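Local coordinates for transcriptional regulator AefR (Pseudomonas syringae pv. tomato, PDB 3CDL), which probably binds operator DNA as a dimeric TetR-family transcription factor and regulates transcription of its target genes, at residues F57-M60 with L61-W65; A20-D24 with R25-I29. One frame throughout, in Å; residues are numbered along the deposited sequence.

Overall arrangement
Both contacts are local, each within one continuous piece of chain, and their centres lie about 16 Å apart. Interaction 2 comes first along the chain. It covers the end of helix 9-24 and the turn that leads toward helix 32-39. Interaction 1 follows on helix 53-64, which runs toward the C-terminal domain. The two meet through side chains: SE of Met60 lies 4.0 Å from CE1 of Phe22, and CD1 of Phe57 lies 4.1 Å from CE1 of Phe27. Helix 53-64 thus packs between helix 9-24 with its following turn and helices 100-114 and 117-125. In TetR relatives this junction can relay ligand binding to the DNA-binding domain; whether AefR does so is not established.

Interaction 1 (F57-M60 with L61-W65); sequences FAEM and LQRLW
The guanidinium of Arg63 takes the carboxylate of Glu59 at its edge, near its own plane. The two planes are 52° apart, and NE of Arg63 meets OE1 of Glu59 from above the carboxylate plane, 43° out of it. The carbonyl O of Leu61 lies over the centre of one face of the Trp65 ring, 3.8 Å above its plane, with N of Gln62 offset toward the rim. NE of Arg63 gives the firmer bond to OE1 of Glu59, at 3.1 Å. NH2 of Arg63 adds a weak one to the same oxygen. NH1 of Arg63 pairs with Glu12, which ties this helix to helix 9-24. The Phe57 ring is met obliquely by Leu61, with CZ of Phe57 4.2 Å from CD1 of Leu61. CG of Phe57 is turned away from the backbone N (chi1 -177°), toward the Leu61 methyls.

The Glu59-Arg63 and Phe57-Leu61 pairs are i to i+4 on helix 53-64, the helix that follows the helix-turn-helix in the TetR fold. Its backbone bonds include Leu61 N to Phe57 O at 3.0 Å. Phe57 and Leu61 are buried against helices 100-114 and 117-125, and Arg119 makes a cation-pi contact with the Phe57 ring.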
ATOM      1  N   PHE B  57     -15.602  -4.346  13.598  1.00 42.70           N
ATOM      2  CA  PHE B  57     -14.616  -4.443  12.531  1.00 42.09           C
ATOM      3  C   PHE B  57     -15.283  -4.611  11.166  1.00 42.13           C
ATOM      4  O   PHE B  57     -14.819  -4.036  10.180  1.00 41.81           O
ATOM      5  CB  PHE B  57     -13.644  -5.598  12.780  1.00 41.56           C
ATOM      6  CG  PHE B  57     -12.557  -5.693  11.749  1.00 40.68           C
ATOM      7  CD1 PHE B  57     -11.452  -4.848  11.809  1.00 38.18           C
ATOM      8  CD2 PHE B  57     -12.643  -6.611  10.719  1.00 39.77           C
ATOM      9  CE1 PHE B  57     -10.475  -4.913  10.881  1.00 38.52           C
ATOM     10  CE2 PHE B  57     -11.662  -6.687   9.767  1.00 40.60           C
ATOM     11  CZ  PHE B  57     -10.571  -5.827   9.840  1.00 41.53           C
ATOM     12  N   ALA B  58     -16.364  -5.393  11.119  1.00 42.52           N
ATOM     13  CA  ALA B  58     -17.128  -5.613   9.888  1.00 43.09           C
ATOM     14  C   ALA B  58     -17.629  -4.296   9.321  1.00 43.72           C
ATOM     15  O   ALA B  58     -17.585  -4.091   8.117  1.00 42.72           O
ATOM     16  CB  ALA B  58     -18.293  -6.553  10.130  1.00 42.71           C
ATOM     17  N   GLU B  59     -18.072  -3.407  10.209  1.00 45.19           N
ATOM     18  CA  GLU B  59     -18.655  -2.132   9.831  1.00 47.13           C
ATOM     19  C   GLU B  59     -17.595  -1.175   9.316  1.00 48.48           C
ATOM     20  O   GLU B  59     -17.787  -0.517   8.303  1.00 48.21           O
ATOM     21  CB  GLU B  59     -19.370  -1.501  11.023  1.00 47.39           C
ATOM     22  CG  GLU B  59     -20.765  -0.946  10.706  1.00 48.36           C
ATOM     23  CD  GLU B  59     -20.751   0.268   9.817  1.00 49.53           C
ATOM     24  OE1 GLU B  59     -20.964   1.391  10.322  1.00 50.84           O
ATOM     25  OE2 GLU B  59     -20.538   0.104   8.603  1.00 51.28           O
HETATM   26  N   MSE B  60     -16.476  -1.108  10.029  1.00 50.67           N
HETATM   27  CA  MSE B  60     -15.317  -0.333   9.605  1.00 53.25           C
HETATM   28  C   MSE B  60     -14.788  -0.734   8.229  1.00 53.13           C
HETATM   29  O   MSE B  60     -14.412   0.122   7.432  1.00 53.42           O
HETATM   30  CB  MSE B  60     -14.206  -0.495  10.626  1.00 53.06           C
HETATM   31  CG  MSE B  60     -14.207   0.553  11.691  1.00 54.74           C
HETATM   32 SE   MSE B  60     -13.043   0.085  13.167  1.00 58.05          SE
HETATM   33  CE  MSE B  60     -11.490  -0.653  12.272  1.00 56.96           C
ATOM     34  N   LEU B  61     -14.745  -2.038   7.967  1.00 53.49           N
ATOM     35  CA  LEU B  61     -14.331  -2.555   6.672  1.00 53.87           C
ATOM     36  C   LEU B  61     -15.268  -2.045   5.571  1.00 54.32           C
ATOM     37  O   LEU B  61     -14.820  -1.357   4.647  1.00 54.11           O
ATOM     38  CB  LEU B  61     -14.295  -4.084   6.712  1.00 53.77           C
ATOM     39  CG  LEU B  61     -13.301  -4.850   5.845  1.00 54.35           C
ATOM     40  CD1 LEU B  61     -11.857  -4.432   6.141  1.00 54.39           C
ATOM     41  CD2 LEU B  61     -13.482  -6.358   6.034  1.00 53.93           C
ATOM     42  N   GLN B  62     -16.563  -2.359   5.689  1.00 54.91           N
ATOM     43  CA  GLN B  62     -17.590  -1.887   4.749  1.00 55.70           C
ATOM     44  C   GLN B  62     -17.363  -0.429   4.375  1.00 55.84           C
ATOM     45  O   GLN B  62     -17.414  -0.072   3.207  1.00 55.88           O
ATOM     46  CB  GLN B  62     -19.011  -2.042   5.321  1.00 55.82           C
ATOM     47  CG  GLN B  62     -19.398  -3.432   5.880  1.00 57.35           C
ATOM     48  CD  GLN B  62     -19.504  -4.536   4.825  1.00 59.49           C
ATOM     49  OE1 GLN B  62     -20.608  -4.948   4.448  1.00 59.83           O
ATOM     50  NE2 GLN B  62     -18.354  -5.028   4.357  1.00 60.16           N
ATOM     51  N   ARG B  63     -17.092   0.391   5.390  1.00 56.32           N
ATOM     52  CA  ARG B  63     -16.883   1.834   5.253  1.00 56.66           C
ATOM     53  C   ARG B  63     -15.639   2.204   4.476  1.00 57.22           C
ATOM     54  O   ARG B  63     -15.559   3.294   3.907  1.00 57.06           O
ATOM     55  CB  ARG B  63     -16.751   2.470   6.629  1.00 56.39           C
ATOM     56  CG  ARG B  63     -18.030   2.742   7.327  1.00 55.68           C
ATOM     57  CD  ARG B  63     -17.748   3.571   8.556  1.00 55.66           C
ATOM     58  NE  ARG B  63     -18.886   3.591   9.470  1.00 54.99           N
ATOM     59  CZ  ARG B  63     -19.159   4.589  10.301  1.00 54.31           C
ATOM     60  NH1 ARG B  63     -18.383   5.663  10.326  1.00 54.41           N
ATOM     61  NH2 ARG B  63     -20.215   4.517  11.095  1.00 53.66           N
ATOM     62  N   LEU B  64     -14.663   1.305   4.474  1.00 58.44           N
ATOM     63  CA  LEU B  64     -13.351   1.617   3.944  1.00 59.63           C
ATOM     64  C   LEU B  64     -13.331   1.620   2.429  1.00 60.83           C
ATOM     65  O   LEU B  64     -13.483   2.671   1.816  1.00 61.07           O
ATOM     66  CB  LEU B  64     -12.290   0.671   4.503  1.00 59.34           C
ATOM     67  CG  LEU B  64     -10.874   1.141   4.188  1.00 59.38           C
ATOM     68  CD1 LEU B  64     -10.693   2.578   4.638  1.00 59.85           C
ATOM     69  CD2 LEU B  64      -9.860   0.248   4.832  1.00 59.39           C
ATOM     70  N   TRP B  65     -13.152   0.452   1.824  1.00 62.28           N
ATOM     71  CA  TRP B  65     -13.096   0.364   0.372  1.00 63.62           C
ATOM     72  C   TRP B  65     -14.459   0.647  -0.283  1.00 64.32           C
ATOM     73  O   TRP B  65     -14.599   0.563  -1.507  1.00 64.48           O
ATOM     74  CB  TRP B  65     -12.472  -0.966  -0.094  1.00 63.92           C
ATOM     75  CG  TRP B  65     -12.811  -2.168   0.762  1.00 64.09           C
ATOM     76  CD1 TRP B  65     -11.937  -2.936   1.475  1.00 64.04           C
ATOM     77  CD2 TRP B  65     -14.112  -2.734   0.980  1.00 64.19           C
ATOM     78  NE1 TRP B  65     -12.607  -3.944   2.124  1.00 64.19           N
ATOM     79  CE2 TRP B  65     -13.944  -3.844   1.839  1.00 64.03           C
ATOM     80  CE3 TRP B  65     -15.406  -2.410   0.533  1.00 64.50           C
ATOM     81  CZ2 TRP B  65     -15.020  -4.633   2.267  1.00 64.21           C
ATOM     82  CZ3 TRP B  65     -16.477  -3.193   0.956  1.00 64.38           C
ATOM     83  CH2 TRP B  65     -16.275  -4.291   1.819  1.00 64.39           C
TER

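Interaction 2 (A20-D24 with R25-I29)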
ATOM      1  N   ALA B  20     -10.073   5.639  17.422  1.00 47.65           N
ATOM      2  CA  ALA B  20      -9.157   6.268  18.357  1.00 47.92           C
ATOM      3  C   ALA B  20      -8.511   5.234  19.259  1.00 48.28           C
ATOM      4  O   ALA B  20      -7.286   5.162  19.338  1.00 48.41           O
ATOM      5  CB  ALA B  20      -9.902   7.283  19.181  1.00 47.84           C
ATOM      6  N   GLU B  21      -9.334   4.418  19.919  1.00 48.56           N
ATOM      7  CA  GLU B  21      -8.821   3.390  20.818  1.00 48.96           C
ATOM      8  C   GLU B  21      -7.986   2.336  20.096  1.00 48.89           C
ATOM      9  O   GLU B  21      -6.925   1.980  20.595  1.00 49.25           O
ATOM     10  CB  GLU B  21      -9.932   2.721  21.640  1.00 49.06           C
ATOM     11  CG  GLU B  21     -10.484   3.548  22.825  1.00 50.65           C
ATOM     12  CD  GLU B  21      -9.467   3.853  23.943  1.00 52.10           C
ATOM     13  OE1 GLU B  21      -9.652   4.871  24.657  1.00 51.85           O
ATOM     14  OE2 GLU B  21      -8.499   3.085  24.124  1.00 52.66           O
ATOM     15  N   PHE B  22      -8.454   1.840  18.944  1.00 48.99           N
ATOM     16  CA  PHE B  22      -7.693   0.849  18.177  1.00 49.33           C
ATOM     17  C   PHE B  22      -6.405   1.486  17.659  1.00 49.98           C
ATOM     18  O   PHE B  22      -5.415   0.799  17.401  1.00 49.84           O
ATOM     19  CB  PHE B  22      -8.469   0.301  16.972  1.00 48.86           C
ATOM     20  CG  PHE B  22      -9.704  -0.463  17.321  1.00 47.93           C
ATOM     21  CD1 PHE B  22     -10.811  -0.416  16.483  1.00 46.84           C
ATOM     22  CD2 PHE B  22      -9.772  -1.242  18.467  1.00 47.36           C
ATOM     23  CE1 PHE B  22     -11.982  -1.124  16.799  1.00 47.55           C
ATOM     24  CE2 PHE B  22     -10.945  -1.957  18.787  1.00 46.88           C
ATOM     25  CZ  PHE B  22     -12.050  -1.894  17.956  1.00 46.50           C
ATOM     26  N   GLY B  23      -6.441   2.801  17.481  1.00 50.47           N
ATOM     27  CA  GLY B  23      -5.262   3.529  17.083  1.00 51.49           C
ATOM     28  C   GLY B  23      -4.320   3.639  18.262  1.00 52.22           C
ATOM     29  O   GLY B  23      -3.105   3.658  18.097  1.00 52.57           O
ATOM     30  N   ASP B  24      -4.881   3.708  19.463  1.00 52.78           N
ATOM     31  CA  ASP B  24      -4.077   3.938  20.656  1.00 53.29           C
ATOM     32  C   ASP B  24      -3.498   2.642  21.179  1.00 52.84           C
ATOM     33  O   ASP B  24      -2.282   2.478  21.230  1.00 52.74           O
ATOM     34  CB  ASP B  24      -4.904   4.641  21.746  1.00 53.68           C
ATOM     35  CG  ASP B  24      -5.307   6.066  21.355  1.00 55.73           C
ATOM     36  OD1 ASP B  24      -4.897   6.519  20.260  1.00 57.24           O
ATOM     37  OD2 ASP B  24      -6.032   6.734  22.142  1.00 57.34           O
ATOM     38  N   ARG B  25      -4.384   1.727  21.560  1.00 52.55           N
ATOM     39  CA  ARG B  25      -3.996   0.494  22.232  1.00 52.35           C
ATOM     40  C   ARG B  25      -3.637  -0.596  21.219  1.00 51.82           C
ATOM     41  O   ARG B  25      -2.844  -1.491  21.509  1.00 51.76           O
ATOM     42  CB  ARG B  25      -5.134  -0.006  23.139  1.00 52.28           C
ATOM     43  CG  ARG B  25      -5.861   1.056  23.954  1.00 53.36           C
ATOM     44  CD  ARG B  25      -5.171   1.345  25.287  1.00 54.57           C
ATOM     45  NE  ARG B  25      -5.978   2.240  26.120  1.00 56.06           N
ATOM     46  CZ  ARG B  25      -5.799   2.423  27.432  1.00 56.78           C
ATOM     47  NH1 ARG B  25      -4.830   1.774  28.101  1.00 56.20           N
ATOM     48  NH2 ARG B  25      -6.604   3.257  28.087  1.00 57.35           N
ATOM     49  N   GLY B  26      -4.222  -0.510  20.031  1.00 51.27           N
ATOM     50  CA  GLY B  26      -4.194  -1.621  19.086  1.00 50.62           C
ATOM     51  C   GLY B  26      -5.554  -2.279  19.117  1.00 50.29           C
ATOM     52  O   GLY B  26      -6.330  -2.064  20.047  1.00 50.25           O
ATOM     53  N   PHE B  27      -5.843  -3.086  18.110  1.00 49.91           N
ATOM     54  CA  PHE B  27      -7.164  -3.675  17.954  1.00 49.76           C
ATOM     55  C   PHE B  27      -7.528  -4.751  18.997  1.00 49.85           C
ATOM     56  O   PHE B  27      -8.557  -4.636  19.671  1.00 49.49           O
ATOM     57  CB  PHE B  27      -7.345  -4.224  16.525  1.00 49.75           C
ATOM     58  CG  PHE B  27      -8.668  -4.884  16.312  1.00 49.56           C
ATOM     59  CD1 PHE B  27      -9.805  -4.114  16.027  1.00 50.24           C
ATOM     60  CD2 PHE B  27      -8.799  -6.255  16.449  1.00 47.97           C
ATOM     61  CE1 PHE B  27     -11.047  -4.706  15.860  1.00 50.44           C
ATOM     62  CE2 PHE B  27     -10.035  -6.858  16.294  1.00 49.99           C
ATOM     63  CZ  PHE B  27     -11.164  -6.086  15.990  1.00 50.36           C
ATOM     64  N   GLU B  28      -6.705  -5.799  19.098  1.00 50.18           N
ATOM     65  CA  GLU B  28      -7.016  -6.989  19.917  1.00 50.26           C
ATOM     66  C   GLU B  28      -6.990  -6.754  21.418  1.00 50.03           C
ATOM     67  O   GLU B  28      -7.795  -7.342  22.137  1.00 50.29           O
ATOM     68  CB  GLU B  28      -6.131  -8.193  19.547  1.00 50.61           C
ATOM     69  CG  GLU B  28      -6.752  -9.186  18.506  1.00 52.97           C
ATOM     70  CD  GLU B  28      -7.808 -10.171  19.109  1.00 55.94           C
ATOM     71  OE1 GLU B  28      -8.659  -9.752  19.933  1.00 56.40           O
ATOM     72  OE2 GLU B  28      -7.798 -11.373  18.742  1.00 56.78           O
ATOM     73  N   ILE B  29      -6.082  -5.903  21.893  1.00 49.80           N
ATOM     74  CA  ILE B  29      -6.049  -5.554  23.322  1.00 49.83           C
ATOM     75  C   ILE B  29      -7.129  -4.536  23.753  1.00 49.84           C
ATOM     76  O   ILE B  29      -7.358  -4.355  24.951  1.00 49.60           O
ATOM     77  CB  ILE B  29      -4.646  -5.071  23.818  1.00 49.85           C
ATOM     78  CG1 ILE B  29      -4.483  -3.554  23.632  1.00 49.50           C
ATOM     79  CG2 ILE B  29      -3.515  -5.893  23.188  1.00 49.47           C
ATOM     80  CD1 ILE B  29      -3.381  -2.938  24.490  1.00 49.93           C
TER
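The contact is the C-terminal end of helix 9-24 and the glycine turn after it, in the TetR-type DNA-binding domain. Phe22 and Phe27 meet here across the turn. Their rings form an edge-to-face pair, with centroids 4.7 Å apart and planes inclined at 50°. The edge of Phe27 approaches one face of Phe22. CD1 of Phe27 sits over the centre of that face, 3.5 Å above its plane. CE1 of Phe27 comes 3.6 Å from CZ of Phe22. Phe27 has its CG swung away from the backbone N (chi1 178°), which lays its side chain alongside Phe22, both pointing the same way.

The backbone closes the helix. N of Arg25 bonds to O of Glu21 at 2.7 Å, and the bond is nearly straight. N of Gly26 makes only a weak bond to O of Phe22, at 3.2 Å. Gly26 is the first residue to leave the helical conformation. As a glycine it takes its positive phi (104°) readily, because it has no CB to meet the preceding carbonyl oxygen.

Glu21 and Arg25 also run side by side. OE2 of Glu21 lies at the guanidinium edge, 3.3 Å from NE of Arg25. Their flat groups are nearly coplanar, but the bond is weak. Asp24 has its salt bridge with Arg38 of helix 32-39, which lies in the predicted helix-turn-helix. Phe22 packs on Ile35 of that helix and on Leu56 and Met60 of helix 53-64. Phe27 receives Lys53 through both its carbonyl oxygen and its ring. The aromatic pair packs the turn residue Phe27 on the helix residue Phe22 through apolar contact, while the Glu21-Arg25 salt bridge, with its weak hydrogen bond, probably adds a more modest electrostatic attraction.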